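Local coordinates for hypothetical UPF0270 protein PA3463 (Pseudomonas aeruginosa, PDB 1Y0N) that is of unknown function and belongs to an uncharacterised family, folding as a small single-chain alpha+beta protein with two helices and a short antiparallel sheet, at residues R44-L47 against E51-I54. Sequence-based numbering, arbitrary orientation.
Sequences RHAL and EAVI
Ala46 O accepts two backbone bonds, from Glu51 in the turn and from Ala52 at the start of the following strand. Glu51 N lies 2.9 Å from Ala46 O and approaches roughly end-on to the carbonyl, but the bond is bent at its hydrogen (138°). Ala52 N lies 3.3 Å from Ala46 O, a longer but straighter bond (161°), and comes from above the carbonyl plane, off the lone pairs. Both donors reach the oxygen from the same face. Beside them a water donates to Leu47 O and to Ala52 O, joining the two carbonyls.

The apolar part centres on one methyl of Leu47. Its CB points away from the strand, but CD1 runs on extended (chi2 169°) and CD2 comes back. Leu47 CD2 lies against the backbone carbonyl of Ala52, 3.6 Å from Ala52 O, and 4.0 Å from Ala52 CB. Further along the strand, Leu47 CD2 meets Ile54 CD1, the end of the longer branch, also at 4.0 Å. Ala46 CB touches Ala52 CB at 4.1 Å.

At the exposed margin, Glu51 OE2 forms a salt bridge with Arg49 NH2, within the connecting turn. The bonds to Ala46 O close the tight turn from helix 36-48 into strand 52-56, the central strand of the antiparallel sheet. Leu47 and Ile54 also pack on helix 12-24 and, with Ala52, on Leu65 of strand 63-67.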
loop_
_atom_site.group_PDB
_atom_site.type_symbol
_atom_site.label_atom_id
_atom_site.label_comp_id
_atom_site.label_asym_id
_atom_site.label_seq_id
_atom_site.Cartn_x
_atom_site.Cartn_y
_atom_site.Cartn_z
ATOM N N ARG A 44 -5.771 3.503 -5.293
ATOM C CA ARG A 44 -5.342 2.631 -6.356
ATOM C C ARG A 44 -4.564 3.416 -7.427
ATOM O O ARG A 44 -3.645 2.876 -8.017
ATOM C CB ARG A 44 -6.511 1.974 -7.099
ATOM C CG ARG A 44 -7.195 0.831 -6.447
ATOM C CD ARG A 44 -8.239 0.121 -7.414
ATOM N NE ARG A 44 -9.060 -0.750 -6.598
ATOM C CZ ARG A 44 -8.704 -1.967 -6.197
ATOM N NH1 ARG A 44 -7.515 -2.479 -6.540
ATOM N NH2 ARG A 44 -9.543 -2.661 -5.418
ATOM N N HIS A 45 -5.037 4.613 -7.729
ATOM C CA HIS A 45 -4.338 5.518 -8.669
ATOM C C HIS A 45 -2.956 5.886 -8.105
ATOM O O HIS A 45 -1.966 5.898 -8.841
ATOM C CB HIS A 45 -5.156 6.771 -8.876
ATOM C CG HIS A 45 -4.665 7.640 -9.993
ATOM N ND1 HIS A 45 -4.618 7.220 -11.297
ATOM C CD2 HIS A 45 -4.240 8.928 -9.993
ATOM C CE1 HIS A 45 -4.179 8.206 -12.059
ATOM N NE2 HIS A 45 -3.920 9.244 -11.288
ATOM N N ALA A 46 -2.927 6.209 -6.815
ATOM C CA ALA A 46 -1.693 6.556 -6.090
ATOM C C ALA A 46 -0.714 5.361 -6.182
ATOM O O ALA A 46 0.494 5.560 -6.420
ATOM C CB ALA A 46 -1.995 6.901 -4.657
ATOM N N LEU A 47 -1.240 4.111 -6.083
ATOM C CA LEU A 47 -0.370 2.908 -6.250
ATOM C C LEU A 47 0.162 2.795 -7.676
ATOM O O LEU A 47 1.406 2.519 -7.911
ATOM C CB LEU A 47 -1.137 1.600 -5.913
ATOM C CG LEU A 47 -1.401 1.294 -4.441
ATOM C CD1 LEU A 47 -2.401 0.134 -4.507
ATOM C CD2 LEU A 47 -0.030 0.881 -3.825
ATOM N N GLU A 51 3.078 6.668 -5.905
ATOM C CA GLU A 51 3.073 7.624 -4.791
ATOM C C GLU A 51 2.613 7.016 -3.464
ATOM O O GLU A 51 2.824 7.606 -2.437
ATOM C CB GLU A 51 2.260 8.880 -5.186
ATOM C CG GLU A 51 3.027 9.572 -6.402
ATOM C CD GLU A 51 2.238 10.716 -7.105
ATOM O OE1 GLU A 51 0.961 10.736 -6.989
ATOM O OE2 GLU A 51 2.925 11.565 -7.769
ATOM N N ALA A 52 1.998 5.816 -3.544
ATOM C CA ALA A 52 1.788 4.860 -2.419
ATOM C C ALA A 52 2.478 3.597 -2.848
ATOM O O ALA A 52 2.587 3.340 -4.036
ATOM C CB ALA A 52 0.246 4.574 -2.189
ATOM N N VAL A 53 3.011 2.866 -1.865
ATOM C CA VAL A 53 3.711 1.628 -2.077
ATOM C C VAL A 53 3.218 0.625 -1.023
ATOM O O VAL A 53 2.445 0.993 -0.085
ATOM C CB VAL A 53 5.288 1.798 -1.950
ATOM C CG1 VAL A 53 5.837 2.833 -2.995
ATOM C CG2 VAL A 53 5.660 2.232 -0.508
ATOM N N ILE A 54 3.626 -0.633 -1.204
ATOM C CA ILE A 54 3.289 -1.667 -0.252
ATOM C C ILE A 54 4.556 -2.234 0.358
ATOM O O ILE A 54 5.412 -2.701 -0.348
ATOM C CB ILE A 54 2.470 -2.788 -0.899
ATOM C CG1 ILE A 54 1.122 -2.161 -1.347
ATOM C CG2 ILE A 54 2.226 -3.929 0.144
ATOM C CD1 ILE A 54 0.491 -2.872 -2.409
HETATM O O HOH W 1 3.181 1.622 -6.075
#